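Local coordinates for protein 2,3-dihydroxybenzoate-AMP ligase (Bacillus subtilis, PDB 1MDB) that belongs to the ANL superfamily of AMP-binding enzymes and holds adenosine monophosphate and 2,3-dihydroxybenzoic acid in the model, at residues K439-A442 with E443-E446; L450-P453 with A454-D457; K489-L492 with R493-L497. All coordinates share one frame; numbering follows the deposited sequence.

Interaction 1. Residues K439-A442 with E443-E446; sequences KVAA and EEVE
Val440 meets Val445 where the chain passes from strand 439-440 into helix 442-449. With Val440 CG1 anti to its backbone N (chi1 179°), this methyl reaches Val445 CG2 at 4.2 Å, an apolar touch between two buried side chains. Ala441 occupies the N-cap position, and its carbonyl O accepts a weak hydrogen bond from Glu444 N. At its other end, Ala441 N donates to a water 2.8 Å away, and this water donates in turn to Glu444 OE2 at 2.6 Å. The side chain of Glu444, extended beyond CG, runs past the cap, with OE2 3.9 Å from Ala441 CB, while OE1 forms a salt bridge with Lys501. Ala442 O takes the first regular helical bond, from Glu446 N at 3.0 Å, nearly straight at 158° and in the carbonyl plane; Val445 N adds a weak one to the same oxygen. The aliphatic part of Glu446 lies against this carbonyl, CG 3.2 Å from Ala442 O, and its OE1 pairs with Lys522 and the backbone N of Met460. Glu443 OE1 forms a salt bridge with Lys309, and OE2 a hydrogen bond with Ser311. The helix start is joined to strand 433-434 by Val440, touches the loop carrying Tyr500 and Pro503, and reaches strand 455-465 at Met460 through Glu446.

Interaction 2. Residues L450-P453 with A454-D457; sequences LAHP and AVHD
His452 and Val455 close a type I beta turn, in which Val455 N donates to His452 O at 3.0 Å. The turn links the end of helix 442-449 to strand 455-465 of the C-terminal domain. Val455 N approaches from above the carbonyl plane, 47° out of it, so the bond does not lie on a lone pair. A second bond ties the same histidine to the turn through its side chain: Ala454 N points at His452 ND1 from the ring edge, 2.9 Å away and only 12° out of the ring plane. With chi1 at -171°, CG stands anti to the backbone N and beside the carbonyl carbon, which brings the ND1 edge of the ring to Ala454 N. Accepting at ND1 leaves NE2 as the probable protonated nitrogen, consistent with its weak bond to Glu487. The imidazole is thus held by these two bonds and by Ala454 CB, 3.5 Å from CE1, while the Val455 bond fixes the backbone; Phe491 of helix 485-494 meets the ring edge-to-face.

Across the turn, Val455 CG2 packs on His452 CB at 4.0 Å. Ala454 is hydrogen-bonded by backbone to Arg479, just past strand 469-478. His456 and Asp457 both face Ile477, a classic beta bulge in the strand. Leu450, just after the helix, reaches the bulge and also touches Met284 of helix 280-292. Its side chain runs beside that of Asp457 in the same direction, and its CD2 methyl rests 3.8 Å from Asp457 OD1.

Interaction 3. Residues K489-L492 with R493-L497; sequences KAFL and RERGL
Glu494 N donates to Ala490 O at 2.8 Å, nearly along the C=O axis, and Arg493 N to Lys489 O at 2.9 Å, tilted 20° from the carbonyl plane; these are i to i+4 bonds at the end of helix 485-494. The helix finishes in a Schellman motif. Leu492 O accepts Leu497 N at 3.3 Å, Gly496 N bonds to Arg493 O, and Gly496 takes the positive phi (82°) that reverses the chain, a conformation in which a side chain would collide with the preceding carbonyl oxygen. Arg495 N is held less firmly, by weak bonds to the carbonyl oxygens of Phe491 and Leu492.

Around this backbone frame two arginines fold back on the helix. Bent at chi3, Arg493 lays one face of its guanidinium over Lys489 and Ala490, with Ala490 CA 3.6 Å above its plane and Ala490 CB 3.9 Å from NH1. The lysine's own ammonium extends away to the backbone O of Asp504. Arg495 turns instead across Phe491: its CD lies over one face of the ring, NE comes to 3.1 Å from CE2, and the guanidinium plane is inclined 40° to the ring.

On the buried side, Leu497 CB sits 4.4 Å from Leu492 CB. In the beta-alpha-beta unit, helix 485-494 lies between strands 469-478 and 505-508 along the chain; Leu492, and Leu497 just after the helix, pack on helix 442-449 at His448, Leu492 also on Leu449, while Lys489 reaches the loop just before strand 505-508.

The three local contacts belong to the C-terminal domain: a helix start (interaction 1), the turn from helix to strand (interaction 2) and a helix end (interaction 3). All are partly buried, with no exposed touching residue in interaction 1, one in interaction 2 and three in interaction 3. Helix 442-449 and helix 485-494 touch through Val445 CG1 and Leu492 CD1, joining the apolar sides of interactions 1 and 3. Interactions 2 and 3 meet where Ala451 packs against Arg495 and His452 against Phe491. Interaction 1, near the bound adenosine monophosphate, sends three glutamates to outside lysines; interaction 2 uses an imidazole acceptor; interaction 3, farthest from the chain centre, carries two arginines, one exposed and one partly exposed.

Interaction 1. Residues K439-A442 with E443-E446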
ATOM      1  N   LYS A 439      14.776  -0.741  25.555  1.00 48.80           N
ATOM      2  CA  LYS A 439      14.068  -0.689  24.289  1.00 47.89           C
ATOM      3  C   LYS A 439      14.784   0.279  23.362  1.00 45.35           C
ATOM      4  O   LYS A 439      15.228   1.344  23.785  1.00 44.86           O
ATOM      5  CB  LYS A 439      12.614  -0.259  24.501  1.00 48.87           C
ATOM      6  CG  LYS A 439      11.789  -1.312  25.215  1.00 51.41           C
ATOM      7  CD  LYS A 439      10.321  -0.940  25.293  1.00 53.55           C
ATOM      8  CE  LYS A 439       9.529  -2.037  25.985  1.00 54.29           C
ATOM      9  NZ  LYS A 439       8.066  -1.768  25.984  1.00 56.02           N
ATOM     10  N   VAL A 440      14.927  -0.116  22.102  1.00 42.13           N
ATOM     11  CA  VAL A 440      15.589   0.729  21.117  1.00 40.65           C
ATOM     12  C   VAL A 440      14.677   0.987  19.925  1.00 38.92           C
ATOM     13  O   VAL A 440      14.120   0.053  19.342  1.00 38.76           O
ATOM     14  CB  VAL A 440      16.891   0.081  20.594  1.00 40.59           C
ATOM     15  CG1 VAL A 440      17.529   0.978  19.543  1.00 39.75           C
ATOM     16  CG2 VAL A 440      17.860  -0.159  21.743  1.00 40.02           C
ATOM     17  N   ALA A 441      14.518   2.259  19.578  1.00 36.69           N
ATOM     18  CA  ALA A 441      13.702   2.646  18.439  1.00 35.26           C
ATOM     19  C   ALA A 441      14.631   2.579  17.229  1.00 34.13           C
ATOM     20  O   ALA A 441      15.452   3.470  17.015  1.00 34.36           O
ATOM     21  CB  ALA A 441      13.158   4.072  18.627  1.00 32.74           C
ATOM     22  N   ALA A 442      14.499   1.511  16.447  1.00 33.66           N
ATOM     23  CA  ALA A 442      15.337   1.300  15.269  1.00 32.38           C
ATOM     24  C   ALA A 442      15.449   2.521  14.353  1.00 30.04           C
ATOM     25  O   ALA A 442      16.551   2.958  14.007  1.00 30.72           O
ATOM     26  CB  ALA A 442      14.813   0.097  14.472  1.00 32.36           C
ATOM     27  N   GLU A 443      14.307   3.070  13.973  1.00 30.36           N
ATOM     28  CA  GLU A 443      14.254   4.225  13.076  1.00 32.00           C
ATOM     29  C   GLU A 443      15.016   5.443  13.611  1.00 31.28           C
ATOM     30  O   GLU A 443      15.587   6.221  12.841  1.00 31.09           O
ATOM     31  CB  GLU A 443      12.786   4.568  12.788  1.00 30.02           C
ATOM     32  CG  GLU A 443      12.546   5.659  11.748  1.00 34.07           C
ATOM     33  CD  GLU A 443      12.784   7.063  12.285  1.00 35.99           C
ATOM     34  OE1 GLU A 443      12.563   7.287  13.495  1.00 36.52           O
ATOM     35  OE2 GLU A 443      13.178   7.947  11.493  1.00 36.03           O
ATOM     36  N   GLU A 444      15.032   5.609  14.929  1.00 31.46           N
ATOM     37  CA  GLU A 444      15.750   6.726  15.530  1.00 30.14           C
ATOM     38  C   GLU A 444      17.229   6.626  15.145  1.00 30.13           C
ATOM     39  O   GLU A 444      17.861   7.623  14.780  1.00 31.12           O
ATOM     40  CB  GLU A 444      15.597   6.696  17.058  1.00 33.13           C
ATOM     41  CG  GLU A 444      16.300   7.845  17.774  1.00 33.50           C
ATOM     42  CD  GLU A 444      16.335   7.683  19.290  1.00 34.86           C
ATOM     43  OE1 GLU A 444      17.048   8.464  19.942  1.00 34.29           O
ATOM     44  OE2 GLU A 444      15.654   6.791  19.834  1.00 34.84           O
ATOM     45  N   VAL A 445      17.770   5.412  15.209  1.00 28.78           N
ATOM     46  CA  VAL A 445      19.169   5.166  14.875  1.00 27.83           C
ATOM     47  C   VAL A 445      19.411   5.229  13.366  1.00 28.81           C
ATOM     48  O   VAL A 445      20.440   5.735  12.910  1.00 28.03           O
ATOM     49  CB  VAL A 445      19.618   3.784  15.390  1.00 29.44           C
ATOM     50  CG1 VAL A 445      21.093   3.587  15.121  1.00 30.55           C
ATOM     51  CG2 VAL A 445      19.330   3.667  16.886  1.00 29.65           C
ATOM     52  N   GLU A 446      18.469   4.713  12.588  1.00 27.78           N
ATOM     53  CA  GLU A 446      18.619   4.747  11.141  1.00 28.12           C
ATOM     54  C   GLU A 446      18.709   6.207  10.658  1.00 28.96           C
ATOM     55  O   GLU A 446      19.540   6.533   9.805  1.00 29.20           O
ATOM     56  CB  GLU A 446      17.447   4.014  10.487  1.00 27.83           C
ATOM     57  CG  GLU A 446      17.344   2.534  10.900  1.00 27.21           C
ATOM     58  CD  GLU A 446      16.001   1.923  10.548  1.00 28.88           C
ATOM     59  OE1 GLU A 446      15.733   0.762  10.937  1.00 25.90           O
ATOM     60  OE2 GLU A 446      15.212   2.612   9.871  1.00 30.61           O
TER
HETATM   61  O   HOH W   1      16.091   4.325  20.594  1.00 41.21           O

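Interaction 2. Residues L450-P453 with A454-D457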
ATOM      1  N   LEU A 450      21.627   7.929   8.322  1.00 29.85           N
ATOM      2  CA  LEU A 450      21.327   8.521   7.019  1.00 31.97           C
ATOM      3  C   LEU A 450      22.102   9.823   6.850  1.00 34.07           C
ATOM      4  O   LEU A 450      22.234  10.338   5.738  1.00 33.24           O
ATOM      5  CB  LEU A 450      19.823   8.806   6.873  1.00 27.93           C
ATOM      6  CG  LEU A 450      18.902   7.590   6.742  1.00 28.57           C
ATOM      7  CD1 LEU A 450      17.480   8.049   6.443  1.00 28.45           C
ATOM      8  CD2 LEU A 450      19.396   6.693   5.621  1.00 25.44           C
ATOM      9  N   ALA A 451      22.604  10.353   7.963  1.00 35.16           N
ATOM     10  CA  ALA A 451      23.371  11.594   7.945  1.00 36.32           C
ATOM     11  C   ALA A 451      24.820  11.324   7.541  1.00 37.16           C
ATOM     12  O   ALA A 451      25.552  12.237   7.168  1.00 37.46           O
ATOM     13  CB  ALA A 451      23.321  12.263   9.322  1.00 36.39           C
ATOM     14  N   HIS A 452      25.237  10.068   7.616  1.00 37.17           N
ATOM     15  CA  HIS A 452      26.600   9.738   7.237  1.00 38.93           C
ATOM     16  C   HIS A 452      26.714   9.708   5.711  1.00 40.88           C
ATOM     17  O   HIS A 452      25.932   9.039   5.033  1.00 39.98           O
ATOM     18  CB  HIS A 452      27.017   8.389   7.818  1.00 38.10           C
ATOM     19  CG  HIS A 452      28.470   8.096   7.645  1.00 39.15           C
ATOM     20  ND1 HIS A 452      29.037   7.857   6.412  1.00 39.52           N
ATOM     21  CD2 HIS A 452      29.488   8.075   8.538  1.00 39.57           C
ATOM     22  CE1 HIS A 452      30.343   7.705   6.553  1.00 39.85           C
ATOM     23  NE2 HIS A 452      30.641   7.833   7.833  1.00 39.02           N
ATOM     24  N   PRO A 453      27.696  10.446   5.157  1.00 42.62           N
ATOM     25  CA  PRO A 453      27.976  10.563   3.719  1.00 41.47           C
ATOM     26  C   PRO A 453      28.181   9.256   2.948  1.00 39.59           C
ATOM     27  O   PRO A 453      28.105   9.247   1.725  1.00 39.63           O
ATOM     28  CB  PRO A 453      29.226  11.443   3.686  1.00 42.56           C
ATOM     29  CG  PRO A 453      29.048  12.308   4.878  1.00 43.67           C
ATOM     30  CD  PRO A 453      28.600  11.318   5.927  1.00 42.64           C
ATOM     31  N   ALA A 454      28.436   8.156   3.642  1.00 37.60           N
ATOM     32  CA  ALA A 454      28.649   6.888   2.945  1.00 37.16           C
ATOM     33  C   ALA A 454      27.475   5.925   3.081  1.00 36.67           C
ATOM     34  O   ALA A 454      27.576   4.755   2.721  1.00 36.17           O
ATOM     35  CB  ALA A 454      29.920   6.226   3.450  1.00 34.40           C
ATOM     36  N   VAL A 455      26.352   6.424   3.585  1.00 36.58           N
ATOM     37  CA  VAL A 455      25.180   5.585   3.772  1.00 34.04           C
ATOM     38  C   VAL A 455      24.049   5.949   2.817  1.00 34.01           C
ATOM     39  O   VAL A 455      23.574   7.086   2.802  1.00 34.33           O
ATOM     40  CB  VAL A 455      24.681   5.673   5.241  1.00 33.08           C
ATOM     41  CG1 VAL A 455      23.313   5.010   5.396  1.00 29.58           C
ATOM     42  CG2 VAL A 455      25.694   5.009   6.160  1.00 32.35           C
ATOM     43  N   HIS A 456      23.638   4.979   2.006  1.00 33.90           N
ATOM     44  CA  HIS A 456      22.544   5.181   1.067  1.00 33.42           C
ATOM     45  C   HIS A 456      21.245   4.938   1.827  1.00 32.33           C
ATOM     46  O   HIS A 456      20.287   5.697   1.695  1.00 33.21           O
ATOM     47  CB  HIS A 456      22.657   4.216  -0.123  1.00 35.90           C
ATOM     48  CG  HIS A 456      21.432   4.181  -0.986  1.00 35.56           C
ATOM     49  ND1 HIS A 456      20.417   3.267  -0.799  1.00 38.28           N
ATOM     50  CD2 HIS A 456      21.027   4.989  -1.994  1.00 36.05           C
ATOM     51  CE1 HIS A 456      19.438   3.515  -1.653  1.00 36.49           C
ATOM     52  NE2 HIS A 456      19.784   4.556  -2.388  1.00 35.77           N
ATOM     53  N   ASP A 457      21.217   3.872   2.625  1.00 30.71           N
ATOM     54  CA  ASP A 457      20.046   3.556   3.434  1.00 28.79           C
ATOM     55  C   ASP A 457      20.458   2.647   4.577  1.00 28.24           C
ATOM     56  O   ASP A 457      21.533   2.037   4.541  1.00 27.64           O
ATOM     57  CB  ASP A 457      18.960   2.874   2.603  1.00 28.96           C
ATOM     58  CG  ASP A 457      17.582   3.056   3.207  1.00 34.39           C
ATOM     59  OD1 ASP A 457      17.494   3.663   4.302  1.00 34.23           O
ATOM     60  OD2 ASP A 457      16.588   2.602   2.595  1.00 32.64           O
TER

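Interaction 3. Residues K489-L492 with R493-L497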
ATOM      1  N   LYS A 489      30.031   3.375  14.006  1.00 35.85           N
ATOM      2  CA  LYS A 489      29.780   3.380  15.440  1.00 35.27           C
ATOM      3  C   LYS A 489      30.393   4.642  16.046  1.00 35.11           C
ATOM      4  O   LYS A 489      29.787   5.292  16.901  1.00 34.92           O
ATOM      5  CB  LYS A 489      30.388   2.133  16.084  1.00 35.75           C
ATOM      6  CG  LYS A 489      29.735   0.834  15.625  1.00 34.86           C
ATOM      7  CD  LYS A 489      30.355  -0.380  16.291  1.00 35.10           C
ATOM      8  CE  LYS A 489      29.739  -1.660  15.744  1.00 37.33           C
ATOM      9  NZ  LYS A 489      30.263  -2.891  16.393  1.00 34.64           N
ATOM     10  N   ALA A 490      31.594   4.986  15.594  1.00 34.51           N
ATOM     11  CA  ALA A 490      32.278   6.176  16.085  1.00 34.61           C
ATOM     12  C   ALA A 490      31.470   7.415  15.708  1.00 34.23           C
ATOM     13  O   ALA A 490      31.323   8.351  16.503  1.00 34.34           O
ATOM     14  CB  ALA A 490      33.668   6.253  15.488  1.00 34.87           C
ATOM     15  N   PHE A 491      30.941   7.410  14.488  1.00 33.90           N
ATOM     16  CA  PHE A 491      30.130   8.513  13.984  1.00 32.64           C
ATOM     17  C   PHE A 491      28.950   8.750  14.930  1.00 32.86           C
ATOM     18  O   PHE A 491      28.635   9.893  15.296  1.00 31.23           O
ATOM     19  CB  PHE A 491      29.603   8.166  12.587  1.00 34.13           C
ATOM     20  CG  PHE A 491      28.684   9.208  11.999  1.00 34.69           C
ATOM     21  CD1 PHE A 491      29.200  10.357  11.408  1.00 32.43           C
ATOM     22  CD2 PHE A 491      27.304   9.034  12.032  1.00 34.81           C
ATOM     23  CE1 PHE A 491      28.354  11.317  10.856  1.00 33.81           C
ATOM     24  CE2 PHE A 491      26.446   9.994  11.479  1.00 34.76           C
ATOM     25  CZ  PHE A 491      26.973  11.136  10.892  1.00 33.28           C
ATOM     26  N   LEU A 492      28.295   7.660  15.319  1.00 30.36           N
ATOM     27  CA  LEU A 492      27.145   7.748  16.205  1.00 30.26           C
ATOM     28  C   LEU A 492      27.580   8.162  17.604  1.00 32.12           C
ATOM     29  O   LEU A 492      26.855   8.857  18.313  1.00 32.36           O
ATOM     30  CB  LEU A 492      26.416   6.403  16.256  1.00 27.77           C
ATOM     31  CG  LEU A 492      25.812   5.972  14.911  1.00 28.81           C
ATOM     32  CD1 LEU A 492      25.217   4.571  15.015  1.00 26.44           C
ATOM     33  CD2 LEU A 492      24.743   6.977  14.503  1.00 27.17           C
ATOM     34  N   ARG A 493      28.776   7.736  17.984  1.00 31.70           N
ATOM     35  CA  ARG A 493      29.313   8.046  19.298  1.00 36.65           C
ATOM     36  C   ARG A 493      29.601   9.544  19.383  1.00 35.57           C
ATOM     37  O   ARG A 493      29.274  10.189  20.373  1.00 34.51           O
ATOM     38  CB  ARG A 493      30.589   7.230  19.532  1.00 37.78           C
ATOM     39  CG  ARG A 493      30.832   6.851  20.976  1.00 45.05           C
ATOM     40  CD  ARG A 493      32.085   5.990  21.114  1.00 46.94           C
ATOM     41  NE  ARG A 493      31.955   4.691  20.455  1.00 50.49           N
ATOM     42  CZ  ARG A 493      32.806   4.223  19.541  1.00 50.87           C
ATOM     43  NH1 ARG A 493      33.855   4.948  19.162  1.00 49.03           N
ATOM     44  NH2 ARG A 493      32.617   3.020  19.018  1.00 50.17           N
ATOM     45  N   GLU A 494      30.196  10.087  18.326  1.00 38.06           N
ATOM     46  CA  GLU A 494      30.535  11.507  18.253  1.00 38.93           C
ATOM     47  C   GLU A 494      29.271  12.362  18.351  1.00 38.57           C
ATOM     48  O   GLU A 494      29.304  13.491  18.837  1.00 37.04           O
ATOM     49  CB  GLU A 494      31.266  11.785  16.936  1.00 41.53           C
ATOM     50  CG  GLU A 494      32.043  13.099  16.855  1.00 45.72           C
ATOM     51  CD  GLU A 494      31.159  14.320  16.640  1.00 49.32           C
ATOM     52  OE1 GLU A 494      30.175  14.230  15.863  1.00 49.67           O
ATOM     53  OE2 GLU A 494      31.462  15.381  17.235  1.00 50.21           O
ATOM     54  N   ARG A 495      28.149  11.803  17.900  1.00 36.75           N
ATOM     55  CA  ARG A 495      26.874  12.511  17.929  1.00 35.14           C
ATOM     56  C   ARG A 495      26.150  12.449  19.269  1.00 34.54           C
ATOM     57  O   ARG A 495      25.089  13.046  19.422  1.00 33.10           O
ATOM     58  CB  ARG A 495      25.964  11.977  16.827  1.00 35.58           C
ATOM     59  CG  ARG A 495      26.481  12.294  15.439  1.00 38.64           C
ATOM     60  CD  ARG A 495      25.841  11.418  14.383  1.00 38.48           C
ATOM     61  NE  ARG A 495      25.267  12.224  13.314  1.00 41.08           N
ATOM     62  CZ  ARG A 495      24.048  12.742  13.350  1.00 39.61           C
ATOM     63  NH1 ARG A 495      23.271  12.531  14.397  1.00 42.12           N
ATOM     64  NH2 ARG A 495      23.614  13.488  12.352  1.00 38.19           N
ATOM     65  N   GLY A 496      26.713  11.727  20.235  1.00 33.64           N
ATOM     66  CA  GLY A 496      26.082  11.646  21.541  1.00 32.84           C
ATOM     67  C   GLY A 496      24.949  10.647  21.680  1.00 33.06           C
ATOM     68  O   GLY A 496      24.193  10.695  22.647  1.00 32.43           O
ATOM     69  N   LEU A 497      24.821   9.748  20.710  1.00 32.41           N
ATOM     70  CA  LEU A 497      23.779   8.721  20.744  1.00 32.53           C
ATOM     71  C   LEU A 497      24.033   7.819  21.963  1.00 31.30           C
ATOM     72  O   LEU A 497      25.155   7.367  22.173  1.00 30.48           O
ATOM     73  CB  LEU A 497      23.848   7.886  19.453  1.00 32.55           C
ATOM     74  CG  LEU A 497      22.595   7.302  18.781  1.00 33.59           C
ATOM     75  CD1 LEU A 497      22.715   5.787  18.737  1.00 33.09           C
ATOM     76  CD2 LEU A 497      21.337   7.737  19.497  1.00 29.04           C
TER